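Local coordinates for mandelate racemase/muconate lactonizing enzyme-like protein (PDB 3CYJ) that is of unknown function but has the two-domain build of the enolase superfamily, a capping domain on a TIM-type barrel, and carries a bound sodium ion, at residues A299-A304 / R324-L329; G50-D55 / D270-G275; E176-A181 / G209-E214. One frame throughout, in Å; residues are numbered along the deposited sequence. Where two conformers were deposited one is given.

How the interactions relate
Following the chain from the N terminus, interaction 2 opens first, at residues 50-55 on the last strand of the capping sheet. It closes more than two hundred residues later at 270-275, and so joins the capping domain to the barrel. Within that long loop lies interaction 3, which closes a much shorter one between two barrel helices, 174-185 and 201-215. Interaction 1 comes after both and ties helix 300-306 to helix 320-329. No loops cross. Interactions 1 and 2 touch each other, since Y51 and Y53 both reach E326. Interaction 3 stands apart, its centre about 30 Å from that of interaction 1.

Interaction 1. Residues A299-A304 / R324-L329; sequences APAVSA and RVERLL
E326 reaches out from helix 320-329 and lays its carboxylate against the first turn of helix 300-306. OE1 of E326 accepts a hydrogen bond from the backbone N of A301 at 3.0 Å. The N-H...O angle is 150°, and the donor comes from above the carboxylate plane. The same oxygen, E326 OE1, also presses on A301 CB at 3.2 Å and on P300 CD at 3.3 Å. The other oxygen, E326 OE2, lies 3.5 Å from A299 CA. The glutamate CG stands anti to the carbonyl carbon, and a bend at chi2 (149°) turns the carboxylate onto the helix start.

A299 is the N-cap residue, and its backbone angles are of the left-handed kind. Its O takes the first helical bond, from S303 N. P300 has no N-H, and A301 is the first residue of the helix with one to give. The positive end of the helix would add to the attraction.

In the second shell, the hydroxyl of Y53 on strand 46-53 bonds to E326 OE2, and that of Y51 bonds to it weakly. H322 of helix 320-329 holds A299 N through ND1. Helix 300-306 follows strand 294-296. Helix 320-329 follows the last barrel strand, 313-319, and packs against the capping sheet, where the TIM-type barrel of the enolase superfamily meets its capping domain.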
loop_
_atom_site.group_PDB
_atom_site.type_symbol
_atom_site.label_atom_id
_atom_site.label_comp_id
_atom_site.label_asym_id
_atom_site.label_seq_id
_atom_site.Cartn_x
_atom_site.Cartn_y
_atom_site.Cartn_z
ATOM N N ALA A 299 28.871 -24.297 -7.274
ATOM C CA ALA A 299 29.945 -24.705 -6.322
ATOM C C ALA A 299 29.538 -25.853 -5.353
ATOM O O ALA A 299 29.527 -25.662 -4.113
ATOM C CB ALA A 299 30.480 -23.469 -5.508
ATOM N N PRO A 300 29.209 -27.034 -5.919
ATOM C CA PRO A 300 28.648 -28.088 -5.102
ATOM C C PRO A 300 29.561 -28.480 -3.963
ATOM O O PRO A 300 29.070 -28.803 -2.896
ATOM C CB PRO A 300 28.447 -29.277 -6.084
ATOM C CG PRO A 300 28.737 -28.767 -7.461
ATOM C CD PRO A 300 29.304 -27.379 -7.353
ATOM N N ALA A 301 30.874 -28.466 -4.172
ATOM C CA ALA A 301 31.823 -28.934 -3.160
ATOM C C ALA A 301 31.813 -28.129 -1.865
ATOM O O ALA A 301 31.830 -28.729 -0.774
ATOM C CB ALA A 301 33.230 -29.010 -3.728
ATOM N N VAL A 302 31.797 -26.791 -1.953
ATOM C CA VAL A 302 31.588 -25.997 -0.728
ATOM C C VAL A 302 30.137 -26.114 -0.203
ATOM O O VAL A 302 29.907 -26.208 0.984
ATOM C CB VAL A 302 31.852 -24.511 -0.878
ATOM C CG1 VAL A 302 31.853 -23.934 0.509
ATOM C CG2 VAL A 302 33.186 -24.257 -1.541
ATOM N N SER A 303 29.175 -26.103 -1.113
ATOM C CA SER A 303 27.786 -26.046 -0.733
ATOM C C SER A 303 27.344 -27.310 0.048
ATOM O O SER A 303 26.541 -27.191 0.966
ATOM C CB SER A 303 26.910 -25.823 -1.977
ATOM O OG SER A 303 27.202 -24.569 -2.562
ATOM N N ALA A 304 27.881 -28.491 -0.299
ATOM C CA ALA A 304 27.623 -29.716 0.454
ATOM C C ALA A 304 27.873 -29.554 1.966
ATOM O O ALA A 304 27.091 -30.072 2.794
ATOM C CB ALA A 304 28.427 -30.875 -0.106
ATOM N N ARG A 324 32.577 -30.767 -12.428
ATOM C CA ARG A 324 33.696 -31.219 -13.268
ATOM C C ARG A 324 35.028 -30.549 -12.906
ATOM O O ARG A 324 36.020 -31.217 -12.703
ATOM C CB ARG A 324 33.348 -30.989 -14.739
ATOM C CG ARG A 324 34.469 -31.254 -15.745
ATOM C CD ARG A 324 33.915 -31.013 -17.183
ATOM N NE ARG A 324 34.931 -31.288 -18.186
ATOM C CZ ARG A 324 35.794 -30.393 -18.646
ATOM N NH1 ARG A 324 35.742 -29.129 -18.232
ATOM N NH2 ARG A 324 36.715 -30.770 -19.527
ATOM N N VAL A 325 35.058 -29.226 -12.802
ATOM C CA VAL A 325 36.276 -28.511 -12.375
ATOM C C VAL A 325 36.736 -28.928 -10.966
ATOM O O VAL A 325 37.923 -28.971 -10.687
ATOM C CB VAL A 325 36.046 -26.968 -12.447
ATOM C CG1 VAL A 325 37.057 -26.150 -11.581
ATOM C CG2 VAL A 325 36.043 -26.493 -13.892
ATOM N N GLU A 326 35.791 -29.184 -10.060
ATOM C CA GLU A 326 36.148 -29.576 -8.703
ATOM C C GLU A 326 36.786 -30.997 -8.665
ATOM O O GLU A 326 37.754 -31.182 -7.965
ATOM C CB GLU A 326 34.956 -29.392 -7.740
ATOM C CG GLU A 326 34.704 -27.917 -7.386
ATOM C CD GLU A 326 33.214 -27.531 -7.100
ATOM O OE1 GLU A 326 32.382 -28.407 -6.786
ATOM O OE2 GLU A 326 32.889 -26.320 -7.166
ATOM N N ARG A 327 36.259 -31.957 -9.440
ATOM C CA ARG A 327 36.798 -33.320 -9.492
ATOM C C ARG A 327 38.167 -33.333 -10.160
ATOM O O ARG A 327 39.039 -34.134 -9.810
ATOM C CB ARG A 327 35.855 -34.299 -10.250
ATOM N N LEU A 328 38.346 -32.462 -11.145
ATOM C CA LEU A 328 39.576 -32.325 -11.870
ATOM C C LEU A 328 40.660 -31.703 -11.004
ATOM O O LEU A 328 41.819 -32.097 -11.097
ATOM C CB LEU A 328 39.300 -31.422 -13.066
ATOM C CG LEU A 328 40.296 -31.219 -14.213
ATOM C CD1 LEU A 328 40.784 -32.553 -14.842
ATOM C CD2 LEU A 328 39.664 -30.314 -15.299
ATOM N N LEU A 329 40.296 -30.743 -10.143
ATOM C CA LEU A 329 41.301 -30.001 -9.367
ATOM C C LEU A 329 41.517 -30.453 -7.923
ATOM O O LEU A 329 42.565 -30.159 -7.335
ATOM C CB LEU A 329 41.021 -28.494 -9.380
ATOM C CG LEU A 329 41.059 -27.673 -10.653
ATOM C CD1 LEU A 329 41.084 -26.258 -10.211
ATOM C CD2 LEU A 329 42.288 -27.965 -11.489
#

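Interaction 2. Residues G50-D55 / D270-G275; sequences GYTYGD and DVTRCG
T52 and T272 bring their backbones within 5.0 Å, CA to CA, yet no backbone-to-backbone bond links the two segments. A side chain does the work. OG1 of T52 donates to the carbonyl O of T272 at 2.7 Å. The C=O...donor angle is 130°, and the donor is tilted 23° from the carbonyl plane. T52 OG1 stands anti to its own backbone N (chi1 -168°), which sends the hydroxyl across to the loop. The same OG1 of T52 packs on T272 CB at 3.3 Å. T272 CG2 lies 3.6 Å from Y51 O.

A water makes a second link. It donates to Y53 O and also to T272 OG1, the latter at 2.6 Å. T272 OG1 itself donates to D270 OD1, at 2.7 Å.

The loop 270-275 follows strand 266-269 of the barrel, and 50-55 ends strand 46-53 at one edge of the capping sheet. The contact therefore lies on the seam between the two domains typical of the enolase superfamily. The loop contains an Asx turn: D270 OD1 also accepts from T272 N, at 2.8 Å. Both donors reach OD1 from the same face of the carboxylate, one on its syn side and one on its anti side. In the same turn D270 O takes the backbone N-H of R273 and of C274.

R273 NH1 is salt-bridged to E249. T52 packs on M100 and A104 of helix 97-116. Y51 and Y53 turn to the other side of the strand, where the Y53 ring stacks with H322.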
loop_
_atom_site.group_PDB
_atom_site.type_symbol
_atom_site.label_atom_id
_atom_site.label_comp_id
_atom_site.label_asym_id
_atom_site.label_seq_id
_atom_site.Cartn_x
_atom_site.Cartn_y
_atom_site.Cartn_z
ATOM N N GLY A 50 39.487 -22.097 0.362
ATOM C CA GLY A 50 38.209 -21.603 -0.123
ATOM C C GLY A 50 38.410 -21.163 -1.557
ATOM O O GLY A 50 39.557 -20.883 -1.955
ATOM N N TYR A 51 37.333 -21.114 -2.349
ATOM C CA TYR A 51 37.466 -20.652 -3.721
ATOM C C TYR A 51 36.224 -19.895 -4.191
ATOM O O TYR A 51 35.193 -19.900 -3.516
ATOM C CB TYR A 51 37.737 -21.834 -4.660
ATOM C CG TYR A 51 36.654 -22.918 -4.595
ATOM C CD1 TYR A 51 35.591 -22.868 -5.459
ATOM C CD2 TYR A 51 36.718 -23.994 -3.659
ATOM C CE1 TYR A 51 34.602 -23.812 -5.434
ATOM C CE2 TYR A 51 35.693 -24.972 -3.610
ATOM C CZ TYR A 51 34.634 -24.862 -4.526
ATOM O OH TYR A 51 33.591 -25.767 -4.598
ATOM N N THR A 52 36.324 -19.248 -5.353
ATOM C CA THR A 52 35.138 -18.684 -5.980
ATOM C C THR A 52 35.327 -18.897 -7.462
ATOM O O THR A 52 36.417 -19.300 -7.883
ATOM C CB THR A 52 34.945 -17.156 -5.597
ATOM O OG1 THR A 52 33.640 -16.707 -5.993
ATOM C CG2 THR A 52 36.071 -16.254 -6.194
ATOM N N TYR A 53 34.281 -18.712 -8.257
ATOM C CA TYR A 53 34.389 -18.770 -9.720
ATOM C C TYR A 53 34.095 -17.355 -10.242
ATOM O O TYR A 53 33.097 -16.741 -9.850
ATOM C CB TYR A 53 33.383 -19.751 -10.308
ATOM C CG TYR A 53 33.637 -21.171 -9.871
ATOM C CD1 TYR A 53 34.641 -21.934 -10.488
ATOM C CD2 TYR A 53 32.906 -21.753 -8.847
ATOM C CE1 TYR A 53 34.907 -23.223 -10.101
ATOM C CE2 TYR A 53 33.153 -23.070 -8.446
ATOM C CZ TYR A 53 34.161 -23.797 -9.096
ATOM O OH TYR A 53 34.442 -25.100 -8.770
ATOM N N GLY A 54 34.953 -16.825 -11.100
ATOM C CA GLY A 54 34.754 -15.452 -11.538
ATOM C C GLY A 54 35.953 -14.994 -12.329
ATOM O O GLY A 54 36.654 -15.822 -12.889
ATOM N N ASP A 55 36.189 -13.676 -12.373
ATOM C CA ASP A 55 37.290 -13.150 -13.159
ATOM C C ASP A 55 38.603 -13.301 -12.371
ATOM O O ASP A 55 38.589 -13.213 -11.114
ATOM C CB ASP A 55 37.047 -11.689 -13.561
ATOM C CG ASP A 55 38.114 -11.181 -14.558
ATOM O OD1 ASP A 55 38.234 -11.794 -15.646
ATOM O OD2 ASP A 55 38.853 -10.233 -14.229
ATOM N N ASP A 270 24.449 -18.066 -3.722
ATOM C CA ASP A 270 25.627 -18.798 -4.154
ATOM C C ASP A 270 26.670 -18.542 -3.098
ATOM O O ASP A 270 27.090 -17.407 -2.899
ATOM C CB ASP A 270 26.037 -18.214 -5.499
ATOM C CG ASP A 270 27.307 -18.840 -6.095
ATOM O OD1 ASP A 270 28.237 -19.268 -5.360
ATOM O OD2 ASP A 270 27.390 -18.837 -7.326
ATOM N N VAL A 271 27.067 -19.589 -2.394
ATOM C CA VAL A 271 28.045 -19.442 -1.304
ATOM C C VAL A 271 29.360 -18.719 -1.736
ATOM O O VAL A 271 30.059 -18.099 -0.902
ATOM C CB VAL A 271 28.373 -20.823 -0.629
ATOM C CG1 VAL A 271 29.333 -21.600 -1.449
ATOM C CG2 VAL A 271 28.958 -20.648 0.721
ATOM N N THR A 272 29.667 -18.742 -3.025
ATOM C CA THR A 272 30.900 -18.112 -3.486
ATOM C C THR A 272 30.684 -16.640 -3.865
ATOM O O THR A 272 31.579 -15.965 -4.364
ATOM C CB THR A 272 31.587 -18.942 -4.617
ATOM O OG1 THR A 272 30.864 -18.827 -5.848
ATOM C CG2 THR A 272 31.699 -20.431 -4.215
ATOM N N ARG A 273 29.495 -16.122 -3.574
ATOM C CA ARG A 273 29.191 -14.747 -3.952
ATOM C C ARG A 273 28.528 -13.966 -2.851
ATOM O O ARG A 273 28.703 -12.762 -2.774
ATOM C CB ARG A 273 28.254 -14.726 -5.144
ATOM C CG ARG A 273 28.846 -15.187 -6.418
ATOM C CD ARG A 273 27.769 -15.241 -7.387
ATOM N NE ARG A 273 28.293 -15.304 -8.714
ATOM C CZ ARG A 273 27.552 -15.628 -9.761
ATOM N NH1 ARG A 273 26.249 -15.911 -9.578
ATOM N NH2 ARG A 273 28.104 -15.653 -10.978
ATOM N N CYS A 274 27.755 -14.656 -2.012
ATOM C CA CYS A 274 26.864 -14.003 -1.084
ATOM C C CYS A 274 27.562 -13.754 0.220
ATOM O O CYS A 274 26.911 -13.489 1.239
ATOM C CB CYS A 274 25.630 -14.879 -0.827
ATOM S SG CYS A 274 26.065 -16.395 0.065
ATOM N N GLY A 275 28.875 -13.886 0.232
ATOM C CA GLY A 275 29.604 -13.563 1.468
ATOM C C GLY A 275 30.132 -14.793 2.179
ATOM O O GLY A 275 30.514 -14.735 3.354
HETATM O O HOH W 1 31.002 -17.448 -7.995
#

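Interaction 3. Residues E176-A181 / G209-E214; sequences ERVRAA and GAFARE
Two neighbouring outer helices of the barrel meet here, with V178 and R179 on helix 174-185 facing F211 and E214 on helix 201-215. The segment axes come within 9.9 Å of each other and run in roughly the same direction, with a signed crossing angle of -36°.

V178 points at the other helix and reaches it with both methyls. CG2 of V178 lies 3.9 Å from F211 CD1, and V178 CG1 is as close to CD1 and to CE1 of F211. The two side chains cross at about a right angle. V178 CG2 also rests 4.0 Å from E214 OE1, so one carboxylate oxygen touches this methyl.

Such packing belongs to the repeated beta-alpha units of a TIM-type barrel. Strand 190-194 runs between these helices in the chain and ends in D194, a ligand of the sodium ion. The helices wrap the outside of the barrel wall. Toward the barrel strands, V178 also touches M165 of strand 162-166 and V167 just after it, while F211 meets V167 as well and lies against the ring of W207.

Toward the outside the contact turns polar. R179 bends at chi3 (-54°), which brings its guanidinium alongside the E214 chain. NH1 of R179 comes to 3.9 Å from E214 CG, and R179 CG to 3.6 Å from E214 O. The charged ends stay apart, with R179 NH1 and E214 OE2 separated by 4.8 Å. The guanidinium and carboxylate planes are turned 65° from each other. Opposite charges may still attract at this distance, but no salt bridge forms.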
loop_
_atom_site.group_PDB
_atom_site.type_symbol
_atom_site.label_atom_id
_atom_site.label_comp_id
_atom_site.label_asym_id
_atom_site.label_seq_id
_atom_site.Cartn_x
_atom_site.Cartn_y
_atom_site.Cartn_z
ATOM N N GLU A 176 10.304 -28.418 -28.241
ATOM C CA GLU A 176 10.889 -29.749 -28.428
ATOM C C GLU A 176 12.066 -30.080 -27.539
ATOM O O GLU A 176 12.257 -31.250 -27.212
ATOM C CB GLU A 176 11.134 -30.133 -29.888
ATOM C CG GLU A 176 12.114 -29.308 -30.621
ATOM C CD GLU A 176 12.470 -29.931 -32.009
ATOM O OE1 GLU A 176 12.805 -29.145 -32.933
ATOM O OE2 GLU A 176 12.405 -31.194 -32.171
ATOM N N ARG A 177 12.845 -29.082 -27.106
ATOM C CA ARG A 177 13.943 -29.371 -26.199
ATOM C C ARG A 177 13.404 -29.840 -24.852
ATOM O O ARG A 177 13.926 -30.780 -24.282
ATOM C CB ARG A 177 14.894 -28.173 -26.064
ATOM C CG ARG A 177 15.556 -27.779 -27.389
ATOM C CD ARG A 177 16.555 -26.646 -27.256
ATOM N NE ARG A 177 17.669 -26.951 -26.353
ATOM C CZ ARG A 177 18.775 -27.611 -26.701
ATOM N NH1 ARG A 177 18.911 -28.066 -27.957
ATOM N NH2 ARG A 177 19.741 -27.815 -25.787
ATOM N N VAL A 178 12.335 -29.212 -24.349
ATOM C CA VAL A 178 11.750 -29.676 -23.077
ATOM C C VAL A 178 11.018 -31.023 -23.210
ATOM O O VAL A 178 11.090 -31.864 -22.321
ATOM C CB VAL A 178 10.821 -28.630 -22.359
ATOM C CG1 VAL A 178 11.621 -27.397 -21.929
ATOM C CG2 VAL A 178 9.642 -28.220 -23.217
ATOM N N ARG A 179 10.332 -31.225 -24.336
ATOM C CA ARG A 179 9.725 -32.527 -24.647
ATOM C C ARG A 179 10.748 -33.651 -24.722
ATOM O O ARG A 179 10.509 -34.720 -24.173
ATOM C CB ARG A 179 8.864 -32.445 -25.908
ATOM C CG ARG A 179 7.506 -31.789 -25.560
ATOM C CD ARG A 179 6.506 -31.880 -26.687
ATOM N NE ARG A 179 7.099 -31.341 -27.904
ATOM C CZ ARG A 179 6.674 -30.222 -28.498
ATOM N NH1 ARG A 179 5.622 -29.552 -27.952
ATOM N NH2 ARG A 179 7.288 -29.803 -29.634
ATOM N N ALA A 180 11.891 -33.378 -25.354
ATOM C CA ALA A 180 13.033 -34.309 -25.414
ATOM C C ALA A 180 13.632 -34.629 -24.059
ATOM O O ALA A 180 14.023 -35.778 -23.779
ATOM C CB ALA A 180 14.152 -33.761 -26.347
ATOM N N ALA A 181 13.728 -33.609 -23.218
ATOM C CA ALA A 181 14.222 -33.803 -21.849
ATOM C C ALA A 181 13.246 -34.679 -21.042
ATOM O O ALA A 181 13.655 -35.528 -20.260
ATOM C CB ALA A 181 14.474 -32.403 -21.146
ATOM N N GLY A 209 3.441 -21.189 -18.450
ATOM C CA GLY A 209 2.261 -22.004 -18.739
ATOM C C GLY A 209 2.509 -23.059 -19.829
ATOM O O GLY A 209 2.167 -24.243 -19.644
ATOM N N ALA A 210 3.130 -22.628 -20.931
ATOM C CA ALA A 210 3.528 -23.495 -22.021
ATOM C C ALA A 210 4.427 -24.664 -21.570
ATOM O O ALA A 210 4.189 -25.813 -21.912
ATOM C CB ALA A 210 4.243 -22.665 -23.127
ATOM N N PHE A 211 5.501 -24.360 -20.855
ATOM C CA PHE A 211 6.371 -25.396 -20.335
ATOM C C PHE A 211 5.651 -26.327 -19.357
ATOM O O PHE A 211 5.876 -27.532 -19.421
ATOM C CB PHE A 211 7.592 -24.801 -19.670
ATOM C CG PHE A 211 8.565 -24.131 -20.627
ATOM C CD1 PHE A 211 8.845 -24.677 -21.855
ATOM C CD2 PHE A 211 9.262 -22.995 -20.231
ATOM C CE1 PHE A 211 9.785 -24.067 -22.707
ATOM C CE2 PHE A 211 10.191 -22.392 -21.057
ATOM C CZ PHE A 211 10.450 -22.932 -22.296
ATOM N N ALA A 212 4.792 -25.800 -18.470
ATOM C CA ALA A 212 3.957 -26.689 -17.653
ATOM C C ALA A 212 3.163 -27.730 -18.492
ATOM O O ALA A 212 3.248 -28.942 -18.227
ATOM C CB ALA A 212 3.039 -25.895 -16.708
ATOM N N ARG A 213 2.490 -27.273 -19.555
ATOM C CA ARG A 213 1.677 -28.135 -20.422
ATOM C C ARG A 213 2.529 -29.086 -21.261
ATOM O O ARG A 213 2.229 -30.272 -21.370
ATOM C CB ARG A 213 0.808 -27.302 -21.364
ATOM C CG ARG A 213 -0.242 -26.413 -20.685
ATOM C CD ARG A 213 -1.171 -25.687 -21.719
ATOM N NE ARG A 213 -0.475 -24.686 -22.564
ATOM C CZ ARG A 213 -0.320 -23.396 -22.231
ATOM N NH1 ARG A 213 0.336 -22.537 -23.041
ATOM N NH2 ARG A 213 -0.814 -22.970 -21.071
ATOM N N GLU A 214 3.584 -28.551 -21.857
ATOM C CA GLU A 214 4.445 -29.305 -22.765
ATOM C C GLU A 214 5.215 -30.401 -22.053
ATOM O O GLU A 214 5.407 -31.463 -22.615
ATOM C CB GLU A 214 5.440 -28.373 -23.468
ATOM C CG GLU A 214 4.846 -27.702 -24.636
ATOM C CD GLU A 214 5.411 -26.328 -24.919
ATOM O OE1 GLU A 214 6.582 -26.053 -24.529
ATOM O OE2 GLU A 214 4.650 -25.523 -25.537
#